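Aminoglycoside phosphotransferase (Alicyclobacillus acidocaldarius subsp. acidocaldarius, PDB 4PDY) probably transfers a phosphoryl group to a small-molecule substrate, as expected for a kinase-like enzyme of the aminoglycoside phosphotransferase family. Local coordinates at residues A[31-36]-A[45-50]; A[53-58]-A[105-110]; A[62-67]-A[97-102]. All coordinates share one frame; numbering follows the deposited sequence. Where two conformers were deposited one is given.

Contact 1. Residues A[31-36]-A[45-50]; sequences YDLAIQ and EVWTDS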
loop_
_atom_site.group_PDB
_atom_site.type_symbol
_atom_site.label_atom_id
_atom_site.label_comp_id
_atom_site.label_asym_id
_atom_site.label_seq_id
_atom_site.Cartn_x
_atom_site.Cartn_y
_atom_site.Cartn_z
ATOM N N TYR A 31 -0.323 4.827 30.412
ATOM C CA TYR A 31 -1.521 4.035 30.187
ATOM C C TYR A 31 -1.923 3.342 31.492
ATOM O O TYR A 31 -1.174 3.365 32.485
ATOM C CB TYR A 31 -1.274 3.022 29.063
ATOM C CG TYR A 31 -1.050 3.699 27.731
ATOM C CD1 TYR A 31 0.196 4.163 27.359
ATOM C CD2 TYR A 31 -2.102 3.895 26.851
ATOM C CE1 TYR A 31 0.384 4.828 26.136
ATOM C CE2 TYR A 31 -1.932 4.567 25.649
ATOM C CZ TYR A 31 -0.682 4.996 25.287
ATOM O OH TYR A 31 -0.461 5.669 24.096
ATOM N N ASP A 32 -3.104 2.738 31.484
ATOM C CA ASP A 32 -3.578 1.933 32.615
ATOM C C ASP A 32 -3.674 0.429 32.305
ATOM O O ASP A 32 -4.648 -0.246 32.647
ATOM C CB ASP A 32 -4.928 2.448 33.113
ATOM C CG ASP A 32 -4.830 3.810 33.770
ATOM O OD1 ASP A 32 -3.834 4.069 34.497
ATOM O OD2 ASP A 32 -5.783 4.611 33.592
ATOM N N LEU A 33 -2.645 -0.116 31.695
ATOM C CA LEU A 33 -2.710 -1.463 31.150
ATOM C C LEU A 33 -1.991 -2.540 31.974
ATOM O O LEU A 33 -1.996 -3.722 31.604
ATOM C CB LEU A 33 -2.157 -1.459 29.738
ATOM C CG LEU A 33 -2.943 -0.582 28.765
ATOM C CD1 LEU A 33 -2.208 -0.560 27.435
ATOM C CD2 LEU A 33 -4.376 -1.063 28.595
ATOM N N ALA A 34 -1.341 -2.124 33.047
ATOM C CA ALA A 34 -0.713 -3.074 33.962
ATOM C C ALA A 34 0.221 -4.029 33.230
ATOM O O ALA A 34 0.164 -5.253 33.383
ATOM C CB ALA A 34 -1.764 -3.846 34.780
ATOM N N ILE A 35 1.102 -3.453 32.428
ATOM C CA ILE A 35 1.989 -4.226 31.573
ATOM C C ILE A 35 3.105 -4.886 32.389
ATOM O O ILE A 35 3.715 -4.237 33.216
ATOM C CB ILE A 35 2.554 -3.337 30.443
ATOM C CG1 ILE A 35 1.413 -2.776 29.573
ATOM C CG2 ILE A 35 3.579 -4.090 29.599
ATOM C CD1 ILE A 35 0.448 -3.812 29.005
ATOM N N GLN A 36 3.325 -6.174 32.110
ATOM C CA GLN A 36 4.333 -7.015 32.762
ATOM C C GLN A 36 5.529 -7.316 31.843
ATOM O O GLN A 36 6.650 -7.464 32.327
ATOM C CB GLN A 36 3.698 -8.372 33.181
ATOM C CG GLN A 36 2.405 -8.293 33.967
ATOM C CD GLN A 36 2.603 -7.639 35.312
ATOM O OE1 GLN A 36 3.420 -8.102 36.114
ATOM N NE2 GLN A 36 1.870 -6.564 35.569
ATOM N N GLU A 45 5.943 -2.673 19.114
ATOM C CA GLU A 45 6.306 -3.313 20.361
ATOM C C GLU A 45 5.073 -3.968 20.946
ATOM O O GLU A 45 4.007 -3.381 21.005
ATOM C CB GLU A 45 6.858 -2.264 21.325
ATOM C CG GLU A 45 7.567 -2.849 22.521
ATOM C CD GLU A 45 8.240 -1.789 23.373
ATOM O OE1 GLU A 45 9.336 -1.315 22.994
ATOM O OE2 GLU A 45 7.682 -1.428 24.429
ATOM N N VAL A 46 5.227 -5.214 21.379
ATOM C CA VAL A 46 4.136 -5.955 21.993
ATOM C C VAL A 46 4.196 -5.754 23.500
ATOM O O VAL A 46 5.247 -5.959 24.102
ATOM C CB VAL A 46 4.233 -7.456 21.669
ATOM C CG1 VAL A 46 3.080 -8.257 22.297
ATOM C CG2 VAL A 46 4.285 -7.648 20.173
ATOM N N TRP A 47 3.092 -5.334 24.088
ATOM C CA TRP A 47 2.940 -5.180 25.529
ATOM C C TRP A 47 1.949 -6.230 26.041
ATOM O O TRP A 47 0.880 -6.380 25.469
ATOM C CB TRP A 47 2.355 -3.812 25.857
ATOM C CG TRP A 47 3.206 -2.647 25.548
ATOM C CD1 TRP A 47 4.478 -2.642 25.041
ATOM C CD2 TRP A 47 2.843 -1.272 25.731
ATOM N NE1 TRP A 47 4.935 -1.341 24.911
ATOM C CE2 TRP A 47 3.946 -0.491 25.343
ATOM C CE3 TRP A 47 1.708 -0.634 26.228
ATOM C CZ2 TRP A 47 3.920 0.899 25.394
ATOM C CZ3 TRP A 47 1.686 0.745 26.277
ATOM C CH2 TRP A 47 2.795 1.489 25.881
ATOM N N THR A 48 2.298 -6.934 27.122
ATOM C CA THR A 48 1.483 -8.012 27.623
ATOM C C THR A 48 1.201 -7.806 29.112
ATOM O O THR A 48 2.124 -7.462 29.859
ATOM C CB THR A 48 2.210 -9.343 27.376
ATOM O OG1 THR A 48 2.550 -9.453 25.981
ATOM C CG2 THR A 48 1.351 -10.487 27.729
ATOM N N ASP A 49 -0.052 -7.984 29.523
ATOM C CA ASP A 49 -0.446 -7.878 30.938
ATOM C C ASP A 49 -0.334 -9.245 31.624
ATOM O O ASP A 49 0.112 -10.211 31.008
ATOM C CB ASP A 49 -1.826 -7.199 31.106
ATOM C CG ASP A 49 -3.006 -8.066 30.686
ATOM O OD1 ASP A 49 -2.841 -9.287 30.467
ATOM O OD2 ASP A 49 -4.132 -7.505 30.612
ATOM N N SER A 50 -0.739 -9.311 32.882
ATOM C CA SER A 50 -0.584 -10.549 33.651
ATOM C C SER A 50 -1.462 -11.705 33.186
ATOM O O SER A 50 -1.230 -12.870 33.560
ATOM C CB SER A 50 -0.847 -10.297 35.133
ATOM O OG SER A 50 -2.210 -10.024 35.366
HETATM O O HOH W 1 -4.246 -4.788 30.487
HETATM O O HOH W 2 -1.531 -7.017 34.470
#
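W47 has more surface buried here than any other residue: with CG anti to its carbonyl carbon (chi1 -66°), its indole extends from strand 44-49 toward the residues that lead into strand 35-41. Three apolar side chains meet it, each crossing it at about a right angle. I35 covers the root of the indole, its CD1 lying 3.7 Å from W47 CB while CG2 touches the same atom and CG1 reaches CE3. L33 comes to the benzene edge, near the ring plane, with its CD1 4.1 Å from W47 CE3. Farther along that edge, W47 points CZ3 and CH2 at Y31 in an offset edge-to-face pair, the Y31 ring and the six-membered ring of W47 having centroids 5.7 Å apart and planes at 72°. The pyrrole end is tied within its own strand, because W47 NE1 donates to the anti lone pair of E45 OE2 at 2.8 Å, almost in the ring plane. E45 OE2 is itself paired with R38, which probably helps to fix the rotation of the indole.

Q36 supplies the direct polar link: its backbone N donates to T48 O at 2.9 Å, nearly straight (165°) and in the carbonyl plane. Its side chain bends at chi2, laying Q36 CG 3.5 Å from S50 N. Q36 NE2 then curls back to A34 O, 3.1 Å away, approaching from above the carbonyl plane. Two waters lengthen the seam, one joining L33 O to D49 OD2, the other A34 O to S50 N. D49 OD1 accepts the backbone N of K51, an Asx turn, and also that of R53. The contact closes the open end of the beta hairpin 35-41/44-49, probably the counterpart of the first two strands of a kinase-like N-terminal lobe.

Contact 2. Residues A[53-58]-A[105-110]; sequences RRYAAK and YYVTEW. With HIS (histidine), chain B.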
loop_
_atom_site.group_PDB
_atom_site.type_symbol
_atom_site.label_atom_id
_atom_site.label_comp_id
_atom_site.label_asym_id
_atom_site.label_seq_id
_atom_site.Cartn_x
_atom_site.Cartn_y
_atom_site.Cartn_z
ATOM N N ARG A 53 -2.999 -10.725 27.895
ATOM C CA ARG A 53 -3.626 -9.853 26.905
ATOM C C ARG A 53 -2.568 -8.960 26.312
ATOM O O ARG A 53 -1.749 -8.405 27.042
ATOM C CB ARG A 53 -4.726 -9.023 27.528
ATOM C CG ARG A 53 -5.437 -8.199 26.476
ATOM C CD ARG A 53 -6.782 -7.713 26.925
ATOM N NE ARG A 53 -7.461 -7.146 25.753
ATOM C CZ ARG A 53 -8.771 -7.042 25.601
ATOM N NH1 ARG A 53 -9.599 -7.448 26.556
ATOM N NH2 ARG A 53 -9.255 -6.526 24.476
ATOM N N ARG A 54 -2.601 -8.833 24.981
ATOM C CA ARG A 54 -1.576 -8.140 24.209
ATOM C C ARG A 54 -2.078 -6.786 23.677
ATOM O O ARG A 54 -3.260 -6.630 23.378
ATOM C CB ARG A 54 -1.137 -9.012 23.026
ATOM C CG ARG A 54 -0.435 -10.319 23.393
ATOM C CD ARG A 54 0.209 -11.030 22.203
ATOM N NE ARG A 54 1.465 -11.672 22.607
ATOM C CZ ARG A 54 2.495 -11.956 21.808
ATOM N NH1 ARG A 54 2.456 -11.692 20.498
ATOM N NH2 ARG A 54 3.584 -12.505 22.335
ATOM N N TYR A 55 -1.149 -5.844 23.574
ATOM C CA TYR A 55 -1.358 -4.549 22.943
ATOM C C TYR A 55 -0.181 -4.303 22.016
ATOM O O TYR A 55 0.932 -4.730 22.299
ATOM C CB TYR A 55 -1.447 -3.448 23.989
ATOM C CG TYR A 55 -2.508 -3.699 25.001
ATOM C CD1 TYR A 55 -2.243 -4.480 26.136
ATOM C CD2 TYR A 55 -3.768 -3.186 24.836
ATOM C CE1 TYR A 55 -3.226 -4.734 27.045
ATOM C CE2 TYR A 55 -4.763 -3.434 25.751
ATOM C CZ TYR A 55 -4.483 -4.213 26.862
ATOM O OH TYR A 55 -5.463 -4.430 27.779
ATOM N N ALA A 56 -0.458 -3.603 20.904
ATOM C CA ALA A 56 0.564 -3.188 19.956
ATOM C C ALA A 56 0.879 -1.710 20.188
ATOM O O ALA A 56 -0.023 -0.871 20.056
ATOM C CB ALA A 56 0.040 -3.367 18.538
ATOM N N ALA A 57 2.123 -1.392 20.505
ATOM C CA ALA A 57 2.550 -0.017 20.722
ATOM C C ALA A 57 3.453 0.396 19.562
ATOM O O ALA A 57 4.379 -0.310 19.195
ATOM C CB ALA A 57 3.277 0.080 22.042
ATOM N N LYS A 58 3.138 1.543 18.974
ATOM C CA LYS A 58 3.852 2.043 17.817
ATOM C C LYS A 58 4.588 3.336 18.161
ATOM O O LYS A 58 3.972 4.274 18.675
ATOM C CB LYS A 58 2.858 2.323 16.692
ATOM C CG LYS A 58 3.493 2.904 15.415
ATOM C CD LYS A 58 4.419 1.920 14.714
ATOM C CE LYS A 58 5.079 2.498 13.463
ATOM N NZ LYS A 58 4.085 2.681 12.380
ATOM N N TYR A 105 3.835 8.197 20.268
ATOM C CA TYR A 105 3.501 6.809 20.548
ATOM C C TYR A 105 2.000 6.637 20.591
ATOM O O TYR A 105 1.303 7.439 21.204
ATOM C CB TYR A 105 4.092 6.412 21.903
ATOM C CG TYR A 105 5.601 6.449 21.952
ATOM C CD1 TYR A 105 6.354 5.356 21.527
ATOM C CD2 TYR A 105 6.274 7.578 22.386
ATOM C CE1 TYR A 105 7.730 5.376 21.574
ATOM C CE2 TYR A 105 7.658 7.619 22.407
ATOM C CZ TYR A 105 8.383 6.532 21.979
ATOM O OH TYR A 105 9.757 6.533 22.051
ATOM N N TYR A 106 1.520 5.557 19.990
ATOM C CA TYR A 106 0.116 5.192 20.150
ATOM C C TYR A 106 -0.026 3.696 20.236
ATOM O O TYR A 106 0.823 2.967 19.746
ATOM C CB TYR A 106 -0.765 5.814 19.034
ATOM C CG TYR A 106 -0.468 5.338 17.640
ATOM C CD1 TYR A 106 -1.080 4.213 17.129
ATOM C CD2 TYR A 106 0.376 6.058 16.799
ATOM C CE1 TYR A 106 -0.810 3.738 15.865
ATOM C CE2 TYR A 106 0.646 5.592 15.519
ATOM C CZ TYR A 106 0.036 4.442 15.043
ATOM O OH TYR A 106 0.277 3.963 13.769
ATOM N N VAL A 107 -1.105 3.276 20.890
ATOM C CA VAL A 107 -1.299 1.894 21.293
ATOM C C VAL A 107 -2.656 1.437 20.778
ATOM O O VAL A 107 -3.646 2.169 20.862
ATOM C CB VAL A 107 -1.247 1.792 22.838
ATOM C CG1 VAL A 107 -1.527 0.380 23.294
ATOM C CG2 VAL A 107 0.097 2.262 23.394
ATOM N N THR A 108 -2.694 0.195 20.294
ATOM C CA THR A 108 -3.951 -0.449 19.926
ATOM C C THR A 108 -4.085 -1.799 20.614
ATOM O O THR A 108 -3.111 -2.414 21.103
ATOM C CB THR A 108 -4.101 -0.683 18.411
ATOM O OG1 THR A 108 -3.135 -1.618 17.949
ATOM C CG2 THR A 108 -3.938 0.601 17.618
ATOM N N GLU A 109 -5.329 -2.251 20.698
ATOM C CA GLU A 109 -5.597 -3.623 21.113
ATOM C C GLU A 109 -4.884 -4.504 20.101
ATOM O O GLU A 109 -4.734 -4.118 18.934
ATOM C CB GLU A 109 -7.110 -3.928 21.108
ATOM C CG GLU A 109 -7.985 -3.041 21.996
ATOM C CD GLU A 109 -7.851 -3.263 23.511
ATOM O OE1 GLU A 109 -7.363 -4.321 23.962
ATOM O OE2 GLU A 109 -8.265 -2.358 24.278
ATOM N N TRP A 110 -4.446 -5.681 20.522
ATOM C CA TRP A 110 -3.850 -6.621 19.624
ATOM C C TRP A 110 -4.869 -7.277 18.734
ATOM O O TRP A 110 -5.955 -7.627 19.184
ATOM C CB TRP A 110 -3.243 -7.741 20.438
ATOM C CG TRP A 110 -2.472 -8.672 19.649
ATOM C CD1 TRP A 110 -2.810 -9.957 19.260
ATOM C CD2 TRP A 110 -1.163 -8.445 19.204
ATOM N NE1 TRP A 110 -1.766 -10.505 18.555
ATOM C CE2 TRP A 110 -0.743 -9.593 18.511
ATOM C CE3 TRP A 110 -0.284 -7.368 19.329
ATOM C CZ2 TRP A 110 0.500 -9.673 17.919
ATOM C CZ3 TRP A 110 0.934 -7.446 18.744
ATOM C CH2 TRP A 110 1.331 -8.591 18.059
HETATM N N HIS B . -1.230 -10.083 14.962
HETATM C CA HIS B . -0.273 -9.398 14.100
HETATM C C HIS B . 0.726 -10.414 13.555
HETATM O O HIS B . 1.779 -10.592 14.055
HETATM C CB HIS B . 0.485 -8.299 14.856
HETATM C CG HIS B . -0.352 -7.119 15.257
HETATM N ND1 HIS B . 0.071 -5.820 15.066
HETATM C CD2 HIS B . -1.563 -7.033 15.859
HETATM C CE1 HIS B . -0.847 -4.986 15.523
HETATM N NE2 HIS B . -1.853 -5.695 16.002
HETATM O OXT HIS B . 0.450 -11.087 12.555
HETATM O O HOH W 3 -5.934 -6.333 23.443
HETATM O O HOH W 4 -8.149 -2.923 26.940
HETATM O O HOH W 5 -0.176 0.865 17.779
#
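W110 holds CG anti to its backbone N (chi1 -173°) and R54 holds CG anti to its carbonyl carbon (chi1 -65°), so indole and arginine chain run side by side. R54 CD sits over one face, 4.1 Å from the centroid of the W110 five-membered ring. The bound histidine lies over the opposite face, its CB 3.3 Å from W110 CH2, and its CE1 is 3.5 Å from A56 CB. An alanine in place of W110 would remove the indole and would probably loosen both the histidine and the R54 chain. The antiparallel strands are bonded at A56-T108 and K58-Y106, with K58 N 2.8 Å from Y106 O. K58 CB rests on the Y106 ring face, 4.0 Å from its centroid. At the W110 end of the pair R53 NH2 makes a salt bridge to E109 OE1 (3.0 Å), weak as a hydrogen bond, and a water joins R53 NE, R54 O and E109 OE1. K58 NZ and Y106 OH both reach E245 OE2, which would probably keep the lysine protonated. W110 thus gives the ligand an apolar aromatic wall, while both strand ends carry charge, K58 with E245 being consistent with the third-strand lysine of kinase-like folds.

Contact 3. Residues A[62-67]-A[97-102]; sequences IAPAHC and YVRHGD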
loop_
_atom_site.group_PDB
_atom_site.type_symbol
_atom_site.label_atom_id
_atom_site.label_comp_id
_atom_site.label_asym_id
_atom_site.label_seq_id
_atom_site.Cartn_x
_atom_site.Cartn_y
_atom_site.Cartn_z
ATOM N N ILE A 62 4.758 10.674 13.194
ATOM C CA ILE A 62 3.636 11.529 12.800
ATOM C C ILE A 62 3.416 12.627 13.821
ATOM O O ILE A 62 3.690 12.480 15.014
ATOM C CB ILE A 62 2.300 10.788 12.548
ATOM C CG1 ILE A 62 1.723 10.161 13.821
ATOM C CG2 ILE A 62 2.449 9.776 11.434
ATOM C CD1 ILE A 62 0.339 9.591 13.573
ATOM N N ALA A 63 2.951 13.773 13.349
ATOM C CA ALA A 63 2.611 14.868 14.235
ATOM C C ALA A 63 1.411 14.525 15.112
ATOM O O ALA A 63 0.501 13.805 14.679
ATOM C CB ALA A 63 2.320 16.102 13.409
ATOM N N PRO A 64 1.363 15.076 16.339
ATOM C CA PRO A 64 0.191 14.824 17.175
ATOM C C PRO A 64 -1.124 15.206 16.507
ATOM O O PRO A 64 -2.096 14.473 16.638
ATOM C CB PRO A 64 0.467 15.661 18.422
ATOM C CG PRO A 64 1.951 15.665 18.526
ATOM C CD PRO A 64 2.462 15.674 17.115
ATOM N N ALA A 65 -1.144 16.332 15.795
ATOM C CA ALA A 65 -2.364 16.757 15.094
ATOM C C ALA A 65 -2.820 15.704 14.067
ATOM O O ALA A 65 -4.015 15.476 13.884
ATOM C CB ALA A 65 -2.153 18.089 14.410
ATOM N N HIS A 66 -1.850 15.080 13.413
ATOM C CA HIS A 66 -2.108 14.032 12.442
ATOM C C HIS A 66 -2.670 12.800 13.149
ATOM O O HIS A 66 -3.645 12.199 12.727
ATOM C CB HIS A 66 -0.829 13.754 11.656
ATOM C CG HIS A 66 -0.950 12.709 10.601
ATOM N ND1 HIS A 66 0.123 12.327 9.830
ATOM C CD2 HIS A 66 -1.986 11.921 10.216
ATOM C CE1 HIS A 66 -0.238 11.351 9.020
ATOM N NE2 HIS A 66 -1.512 11.078 9.240
ATOM N N CYS A 67 -2.070 12.457 14.284
ATOM C CA CYS A 67 -2.598 11.321 15.052
ATOM C C CYS A 67 -4.070 11.549 15.439
ATOM O O CYS A 67 -4.892 10.642 15.346
ATOM C CB CYS A 67 -1.733 11.046 16.290
ATOM S SG CYS A 67 -2.089 9.502 17.130
ATOM N N TYR A 97 -2.477 9.465 22.232
ATOM C CA TYR A 97 -1.056 9.224 22.005
ATOM C C TYR A 97 -0.300 9.730 23.216
ATOM O O TYR A 97 -0.872 10.442 24.038
ATOM C CB TYR A 97 -0.584 9.974 20.728
ATOM C CG TYR A 97 -0.761 11.476 20.848
ATOM C CD1 TYR A 97 0.131 12.262 21.548
ATOM C CD2 TYR A 97 -1.888 12.076 20.356
ATOM C CE1 TYR A 97 -0.070 13.610 21.715
ATOM C CE2 TYR A 97 -2.106 13.440 20.498
ATOM C CZ TYR A 97 -1.201 14.196 21.197
ATOM O OH TYR A 97 -1.402 15.534 21.363
ATOM N N VAL A 98 0.989 9.402 23.243
ATOM C CA VAL A 98 1.952 10.008 24.150
ATOM C C VAL A 98 3.040 10.625 23.267
ATOM O O VAL A 98 3.574 9.953 22.399
ATOM C CB VAL A 98 2.598 8.985 25.122
ATOM C CG1 VAL A 98 3.654 9.630 25.997
ATOM C CG2 VAL A 98 1.542 8.346 25.988
ATOM N N ARG A 99 3.387 11.865 23.553
ATOM C CA ARG A 99 4.469 12.538 22.851
ATOM C C ARG A 99 5.657 12.566 23.814
ATOM O O ARG A 99 5.540 13.107 24.912
ATOM C CB ARG A 99 4.042 13.956 22.474
ATOM C CG ARG A 99 5.058 14.759 21.717
ATOM C CD ARG A 99 5.137 14.294 20.278
ATOM N NE ARG A 99 6.125 15.079 19.594
ATOM C CZ ARG A 99 6.625 14.800 18.411
ATOM N NH1 ARG A 99 6.202 13.741 17.733
ATOM N NH2 ARG A 99 7.534 15.617 17.896
ATOM N N HIS A 100 6.782 12.006 23.400
ATOM C CA HIS A 100 7.968 11.965 24.270
ATOM C C HIS A 100 9.226 11.788 23.423
ATOM O O HIS A 100 9.264 10.947 22.517
ATOM C CB HIS A 100 7.838 10.810 25.265
ATOM C CG HIS A 100 8.914 10.763 26.303
ATOM N ND1 HIS A 100 9.072 11.741 27.257
ATOM C CD2 HIS A 100 9.844 9.816 26.573
ATOM C CE1 HIS A 100 10.069 11.411 28.057
ATOM N NE2 HIS A 100 10.558 10.251 27.659
ATOM N N GLY A 101 10.244 12.583 23.720
ATOM C CA GLY A 101 11.530 12.429 23.068
ATOM C C GLY A 101 11.458 12.536 21.545
ATOM O O GLY A 101 12.169 11.827 20.847
ATOM N N ASP A 102 10.590 13.432 21.040
ATOM C CA ASP A 102 10.388 13.674 19.611
ATOM C C ASP A 102 9.683 12.568 18.857
ATOM O O ASP A 102 9.648 12.595 17.646
ATOM C CB ASP A 102 11.705 14.017 18.897
ATOM C CG ASP A 102 11.471 14.781 17.592
ATOM O OD1 ASP A 102 10.672 15.738 17.663
ATOM O OD2 ASP A 102 12.037 14.381 16.535
#
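Y97, just before strand 98-100, turns its side chain onto the first turn of helix 64-79, CG standing between the backbone N and the carbonyl carbon (chi1 61°). Its CB meets sulfur first, 3.9 Å from C67 SG. Past CG, at the first ring carbon on that side, Y97 CD2 is 4.1 Å from the same SG and also touches C67 CB. The sulfur stands obliquely beside the ring, 66° off its normal, in a cysteine sulfur-aromatic contact. Beyond, CE1 and CE2 both come near P64 CB, and P64 CA lies above one ring face toward its rim. The closest packing is at the phenol end: Y97 CZ is 3.6 Å from P64 CB. Y97 OH is 3.5 Å from that same carbon and finds its polar partner in NH2 of R68, the residue after C67.

P64 has a second neighbour. R99, with CG anti to its backbone N and the chain bent at chi2, crosses the proline at about a right angle, its CD 3.9 Å from P64 CG and one face of its guanidinium turned to P64 CD. The tip belongs to its own hairpin: R99 NH2 forms a salt bridge with D102 OD1 at 3.1 Å, across the tight turn in which G101 and D102 both have positive phi. R99 NH1 bonds to T104 OG1, which is also hydrogen-bonded to I62 O, so one hydroxyl of strand 103-109 holds both R99 and the residues leading into the helix. A63 sits at the N-cap position, just before the helix, and its O receives C67 N at 2.9 Å. No hydrogen bond runs directly between 62-67 and 97-102. Helix and hairpin therefore meet through proline, sulfur and ring surfaces, while the polar tips of Y97 and R99 are satisfied by R68, T104 and D102 around that apolar patch.

All three contacts belong to one antiparallel sheet and its borders. Contact 2 is the most buried and the only one built mainly on regular strand pairing; it also touches the bound histidine. Contact 1 shares its sheet directly, because strands 44-49 and 54-60 are neighbours, with W47 O 2.8 Å from Y55 N and W47 packing on A57; it relies on aromatic and aliphatic packing plus water bridges at an edge. Contact 3 is a surface contact, nested in the chain loop closed by contact 2, and sets the helix following strand 54-60 against the short strand preceding 103-109. Y31 of contact 1 packs on both V107 and V98, touching the other two.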